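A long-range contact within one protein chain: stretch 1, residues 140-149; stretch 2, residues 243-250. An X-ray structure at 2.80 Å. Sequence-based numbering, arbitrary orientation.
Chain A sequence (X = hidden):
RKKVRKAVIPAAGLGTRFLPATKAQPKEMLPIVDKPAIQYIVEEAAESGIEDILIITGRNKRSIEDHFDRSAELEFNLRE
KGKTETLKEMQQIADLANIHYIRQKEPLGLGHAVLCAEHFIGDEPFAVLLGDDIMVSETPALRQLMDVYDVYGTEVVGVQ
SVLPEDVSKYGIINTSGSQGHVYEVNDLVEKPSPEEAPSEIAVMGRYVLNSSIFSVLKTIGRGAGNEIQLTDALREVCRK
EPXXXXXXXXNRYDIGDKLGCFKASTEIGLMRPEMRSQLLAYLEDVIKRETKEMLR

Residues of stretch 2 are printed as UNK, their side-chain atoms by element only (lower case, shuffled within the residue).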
ATOM      1  N   PRO A 140     -22.850  -3.582  10.871  1.00 62.94           N
ATOM      2  CA  PRO A 140     -22.163  -2.843   9.812  1.00 63.25           C
ATOM      3  C   PRO A 140     -22.839  -1.500   9.565  1.00 57.65           C
ATOM      4  O   PRO A 140     -24.070  -1.405   9.525  1.00 51.09           O
ATOM      5  CB  PRO A 140     -22.318  -3.753   8.586  1.00 72.68           C
ATOM      6  CG  PRO A 140     -22.478  -5.137   9.161  1.00 64.67           C
ATOM      7  CD  PRO A 140     -23.255  -4.930  10.444  1.00 66.31           C
ATOM      8  N   ALA A 141     -21.999  -0.471   9.402  1.00 59.12           N
ATOM      9  CA  ALA A 141     -22.454   0.912   9.406  1.00 59.56           C
ATOM     10  C   ALA A 141     -23.667   1.105   8.497  1.00 60.85           C
ATOM     11  O   ALA A 141     -24.675   1.642   8.945  1.00 55.86           O
ATOM     12  CB  ALA A 141     -21.320   1.830   9.027  1.00 65.49           C
ATOM     13  N   LEU A 142     -23.559   0.674   7.227  1.00 58.19           N
ATOM     14  CA  LEU A 142     -24.611   0.906   6.241  1.00 56.26           C
ATOM     15  C   LEU A 142     -25.922   0.234   6.651  1.00 57.45           C
ATOM     16  O   LEU A 142     -26.978   0.850   6.506  1.00 48.60           O
ATOM     17  CB  LEU A 142     -24.151   0.429   4.862  1.00 56.37           C
ATOM     18  CG  LEU A 142     -25.203   0.451   3.757  1.00 54.29           C
ATOM     19  CD1 LEU A 142     -25.475   1.883   3.321  1.00 52.94           C
ATOM     20  CD2 LEU A 142     -24.715  -0.384   2.578  1.00 53.80           C
ATOM     21  N   ARG A 143     -25.837  -1.011   7.157  1.00 57.76           N
ATOM     22  CA  ARG A 143     -26.998  -1.747   7.641  1.00 59.23           C
ATOM     23  C   ARG A 143     -27.845  -0.862   8.547  1.00 60.49           C
ATOM     24  O   ARG A 143     -29.062  -0.934   8.510  1.00 61.94           O
ATOM     25  CB  ARG A 143     -26.568  -2.917   8.528  1.00 60.86           C
ATOM     26  CG  ARG A 143     -27.727  -3.783   8.988  1.00 57.53           C
ATOM     27  CD  ARG A 143     -27.701  -5.001   8.100  1.00 76.67           C
ATOM     28  NE  ARG A 143     -28.907  -5.804   8.182  1.00 91.23           N
ATOM     29  CZ  ARG A 143     -30.129  -5.363   7.906  1.00 96.25           C
ATOM     30  NH1 ARG A 143     -30.323  -4.114   7.534  1.00 88.60           N
ATOM     31  NH2 ARG A 143     -31.154  -6.189   7.981  1.00113.00           N
ATOM     32  N   GLN A 144     -27.169  -0.051   9.375  1.00 61.66           N
ATOM     33  CA  GLN A 144     -27.803   0.813  10.353  1.00 56.04           C
ATOM     34  C   GLN A 144     -28.601   1.916   9.664  1.00 57.62           C
ATOM     35  O   GLN A 144     -29.677   2.258  10.150  1.00 76.54           O
ATOM     36  CB  GLN A 144     -26.762   1.410  11.301  1.00 55.93           C
ATOM     37  CG  GLN A 144     -25.929   0.390  12.081  1.00 52.70           C
ATOM     38  CD  GLN A 144     -24.863   1.062  12.919  1.00 57.31           C
ATOM     39  OE1 GLN A 144     -24.926   2.268  13.205  1.00 52.00           O
ATOM     40  NE2 GLN A 144     -23.852   0.291  13.312  1.00 55.93           N
ATOM     41  N   LEU A 145     -28.074   2.469   8.557  1.00 57.77           N
ATOM     42  CA  LEU A 145     -28.785   3.458   7.751  1.00 58.72           C
ATOM     43  C   LEU A 145     -30.021   2.830   7.119  1.00 63.98           C
ATOM     44  O   LEU A 145     -31.049   3.502   6.971  1.00 64.28           O
ATOM     45  CB  LEU A 145     -27.884   3.948   6.616  1.00 58.19           C
ATOM     46  CG  LEU A 145     -27.019   5.160   6.916  1.00 63.25           C
ATOM     47  CD1 LEU A 145     -25.658   4.686   7.378  1.00 77.57           C
ATOM     48  CD2 LEU A 145     -26.872   6.019   5.672  1.00 60.69           C
ATOM     49  N   MET A 146     -29.872   1.551   6.717  1.00 63.83           N
ATOM     50  CA  MET A 146     -30.909   0.831   5.995  1.00 66.72           C
ATOM     51  C   MET A 146     -32.103   0.607   6.929  1.00 72.51           C
ATOM     52  O   MET A 146     -33.265   0.638   6.506  1.00 74.26           O
ATOM     53  CB  MET A 146     -30.391  -0.511   5.454  1.00 60.35           C
ATOM     54  CG  MET A 146     -29.644  -0.441   4.116  1.00 56.20           C
ATOM     55  SD  MET A 146     -28.502  -1.879   3.830  1.00 65.24           S
ATOM     56  CE  MET A 146     -29.676  -3.215   3.640  1.00 68.09           C
ATOM     57  N   ASP A 147     -31.798   0.415   8.220  1.00 70.16           N
ATOM     58  CA  ASP A 147     -32.805   0.089   9.213  1.00 63.52           C
ATOM     59  C   ASP A 147     -33.670   1.315   9.479  1.00 61.02           C
ATOM     60  O   ASP A 147     -34.888   1.186   9.619  1.00 65.45           O
ATOM     61  CB  ASP A 147     -32.185  -0.647  10.400  1.00 59.18           C
ATOM     62  CG  ASP A 147     -31.749  -2.038   9.997  1.00 71.74           C
ATOM     63  OD1 ASP A 147     -31.839  -2.345   8.797  1.00 82.83           O
ATOM     64  OD2 ASP A 147     -31.328  -2.806  10.872  1.00 85.77           O
ATOM     65  N   VAL A 148     -33.045   2.497   9.489  1.00 56.22           N
ATOM     66  CA  VAL A 148     -33.824   3.721   9.569  1.00 64.26           C
ATOM     67  C   VAL A 148     -34.634   3.898   8.282  1.00 69.28           C
ATOM     68  O   VAL A 148     -35.766   4.394   8.344  1.00 74.92           O
ATOM     69  CB  VAL A 148     -33.020   4.973  10.007  1.00 58.06           C
ATOM     70  CG1 VAL A 148     -31.520   4.716  10.073  1.00 62.34           C
ATOM     71  CG2 VAL A 148     -33.339   6.248   9.217  1.00 52.44           C
ATOM     72  N   TYR A 149     -34.079   3.455   7.137  1.00 67.55           N
ATOM     73  CA  TYR A 149     -34.819   3.566   5.883  1.00 74.37           C
ATOM     74  C   TYR A 149     -36.095   2.717   5.910  1.00 76.01           C
ATOM     75  O   TYR A 149     -37.180   3.242   5.629  1.00 61.89           O
ATOM     76  CB  TYR A 149     -33.978   3.196   4.657  1.00 71.69           C
ATOM     77  CG  TYR A 149     -34.738   3.387   3.371  1.00 63.48           C
ATOM     78  CD1 TYR A 149     -34.876   4.665   2.851  1.00 65.00           C
ATOM     79  CD2 TYR A 149     -35.364   2.325   2.718  1.00 55.40           C
ATOM     80  CE1 TYR A 149     -35.611   4.897   1.702  1.00 63.93           C
ATOM     81  CE2 TYR A 149     -36.120   2.548   1.578  1.00 58.27           C
ATOM     82  CZ  TYR A 149     -36.239   3.840   1.069  1.00 63.18           C
ATOM     83  OH  TYR A 149     -36.942   4.147  -0.059  1.00 65.97           O
ATOM     84  N   UNK A 243     -35.455  15.225   5.873  1.00 89.39           N
ATOM     85  CA  UNK A 243     -34.667  14.004   5.810  1.00 81.82           C
ATOM     86  C   UNK A 243     -34.410  13.472   7.216  1.00 71.15           C
ATOM     87  O   UNK A 243     -34.714  14.123   8.203  1.00 71.87           O
ATOM     88  c   UNK A 243     -32.233  13.359   5.391  1.00 90.72           C
ATOM     89  c   UNK A 243     -32.162  15.056   2.990  1.00104.15           C
ATOM     90  c   UNK A 243     -33.481  14.754   3.681  1.00 96.30           C
ATOM     91  c   UNK A 243     -33.326  14.389   5.158  1.00 90.83           C
ATOM     92  N   UNK A 244     -33.825  12.278   7.287  1.00 69.22           N
ATOM     93  CA  UNK A 244     -33.459  11.636   8.538  1.00 72.78           C
ATOM     94  C   UNK A 244     -31.965  11.312   8.545  1.00 76.49           C
ATOM     95  O   UNK A 244     -31.327  11.318   7.495  1.00 77.88           O
ATOM     96  n   UNK A 244     -37.838  10.824   9.720  1.00 86.05           N
ATOM     97  c   UNK A 244     -34.329  10.398   8.775  1.00 67.56           C
ATOM     98  n   UNK A 244     -36.382  11.839   8.519  1.00 78.46           N
ATOM     99  c   UNK A 244     -37.633  11.876   8.922  1.00 85.50           C
ATOM    100  c   UNK A 244     -36.677  10.108   9.818  1.00 80.10           C
ATOM    101  c   UNK A 244     -35.753  10.733   9.063  1.00 78.07           C
ATOM    102  N   UNK A 245     -31.416  11.059   9.745  1.00 71.24           N
ATOM    103  CA  UNK A 245     -30.013  10.726   9.933  1.00 60.75           C
ATOM    104  C   UNK A 245     -29.866   9.705  11.057  1.00 62.40           C
ATOM    105  O   UNK A 245     -30.506   9.813  12.102  1.00 72.68           O
ATOM    106  c   UNK A 245     -29.218  11.973  10.216  1.00 56.70           C
ATOM    107  N   UNK A 246     -29.015   8.705  10.832  1.00 62.08           N
ATOM    108  CA  UNK A 246     -28.669   7.759  11.875  1.00 64.20           C
ATOM    109  C   UNK A 246     -27.350   8.190  12.520  1.00 71.29           C
ATOM    110  O   UNK A 246     -26.390   8.505  11.822  1.00 72.13           O
ATOM    111  n   UNK A 246     -27.668   4.311  15.319  1.00 79.63           N
ATOM    112  c   UNK A 246     -29.126   4.807  13.021  1.00 64.58           C
ATOM    113  n   UNK A 246     -28.034   2.050  15.153  1.00 74.19           N
ATOM    114  c   UNK A 246     -28.525   6.359  11.271  1.00 58.71           C
ATOM    115  c   UNK A 246     -27.950   5.331  12.234  1.00 57.30           C
ATOM    116  n   UNK A 246     -28.891   3.491  13.585  1.00 67.70           N
ATOM    117  c   UNK A 246     -28.195   3.278  14.686  1.00 68.88           C
ATOM    118  N   UNK A 247     -27.313   8.216  13.860  1.00 70.99           N
ATOM    119  CA  UNK A 247     -26.042   8.251  14.562  1.00 61.66           C
ATOM    120  C   UNK A 247     -25.475   6.839  14.506  1.00 67.58           C
ATOM    121  O   UNK A 247     -26.186   5.866  14.744  1.00 65.49           O
ATOM    122  c   UNK A 247     -24.989   9.133  16.761  1.00 75.94           C
ATOM    123  c   UNK A 247     -26.254   8.716  16.002  1.00 68.57           C
ATOM    124  c   UNK A 247     -24.612  10.601  16.532  1.00 69.40           C
ATOM    125  c   UNK A 247     -25.154   8.835  18.242  1.00 76.96           C
ATOM    126  N   UNK A 248     -24.202   6.740  14.125  1.00 64.90           N
ATOM    127  CA  UNK A 248     -23.607   5.455  13.822  1.00 64.78           C
ATOM    128  C   UNK A 248     -22.896   4.908  15.055  1.00 76.12           C
ATOM    129  O   UNK A 248     -22.110   5.605  15.702  1.00 75.99           O
ATOM    130  c   UNK A 248     -22.258   6.635  10.386  1.00 59.44           C
ATOM    131  c   UNK A 248     -23.865   4.761  10.684  1.00 65.24           C
ATOM    132  c   UNK A 248     -22.629   5.649  12.664  1.00 64.76           C
ATOM    133  c   UNK A 248     -23.268   5.997  11.322  1.00 64.82           C
ATOM    134  N   UNK A 249     -23.090   3.612  15.285  1.00 80.29           N
ATOM    135  CA  UNK A 249     -22.634   2.944  16.484  1.00 85.38           C
ATOM    136  C   UNK A 249     -21.109   2.830  16.547  1.00 91.96           C
ATOM    137  O   UNK A 249     -20.537   3.114  17.601  1.00129.49           O
ATOM    138  o   UNK A 249     -21.133  -1.093  16.505  1.00121.62           O
ATOM    139  c   UNK A 249     -22.300  -0.675  16.533  1.00123.07           C
ATOM    140  c   UNK A 249     -22.598   0.551  17.381  1.00107.26           C
ATOM    141  o   UNK A 249     -23.241  -1.221  15.927  1.00131.81           O
ATOM    142  c   UNK A 249     -23.405   1.642  16.703  1.00 90.18           C
ATOM    143  N   UNK A 250     -20.443   2.435  15.457  1.00 76.14           N
ATOM    144  CA  UNK A 250     -19.092   1.883  15.592  1.00 77.41           C
ATOM    145  C   UNK A 250     -17.935   2.884  15.748  1.00 65.27           C
ATOM    146  O   UNK A 250     -18.122   4.099  15.873  1.00 63.06           O
TER

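Position 243 carries four side-chain carbons, forked at the first, with one arm two carbons long; none touches stretch 1. Branching at CB together with a longer arm defines Ile-243. The nearest side-chain approach, Ile-243 CG2 to Val-148 CG2, is 8.2 Å, so the side chain takes no part in the contact.

Position 244 has one carbon followed by a five-membered ring of three carbons and two nitrogens, an imidazole. Its CA-to-CB bond points toward the helix, and CB lies 4.3 Å from Val-148 CG2. This is His-244.

At position 245 a single side-chain carbon follows the backbone. Its CA-to-CB bond points away, in keeping with the alternation usual in a strand. This identifies Ala-245.

Position 246 shows three carbons, a nitrogen, and then a carbon bearing two more nitrogens: a guanidinium. The CA-to-CB bond turns toward the helix again, and CB packs 3.6 Å from Val-148 CG1. Further out, Gln-144 OE1 lies over one face of the guanidinium, 3.7 Å from a terminal nitrogen. The residue is Arg-246, and that nitrogen is NH2. That placement is a packing contact over the face.

Position 247 has four carbons forked at the second. It points away, and the nearest side-chain approach, its CB to Gln-144 OE1, is 7.2 Å. The pattern is that of Leu-247.

Position 248 repeats the same four-carbon fork. Its CA-to-CB bond runs sideways, but the end of the side chain comes nearer: one terminal carbon is 3.8 Å from Leu-145 CD1 and 4.2 Å from Ala-141 CB. One methyl, CD2 of Leu-248, thus meets two residues a helical turn apart.

Position 249 bears three carbons, the third carrying two oxygens, a carboxylate at the end of a two-methylene chain. Its backbone N donates to Gln-144 OE1 at 3.1 Å with an angle of 167°, close to linear. A carboxylate oxygen is also 3.1 Å from Gln-144 NE2, but the angle is too poor for a hydrogen bond. This is Glu-249, and the oxygen is OE1.

Position 250 has no side-chain atoms and is Gly-250.

The contact pairs the helix of stretch 1 with the strand of stretch 2, which runs through 245-247; their axes approach to 8.3 Å with their N-to-C directions 140° apart. This opposed running explains the register: Ala-141 has its CA nearest that of Leu-248, and Leu-145 that of Arg-246. Gln-144, buried and pointing toward stretch 2, has 105 Å² covered, the largest share on the helix. Its OE1 accepts the one hydrogen bond between the stretches, while Leu-248 packs on Ala-141 and Leu-145, and Val-148 packs against the CB atoms of His-244 and Arg-246.

Stretch 2 (243-250) IHARLLEG
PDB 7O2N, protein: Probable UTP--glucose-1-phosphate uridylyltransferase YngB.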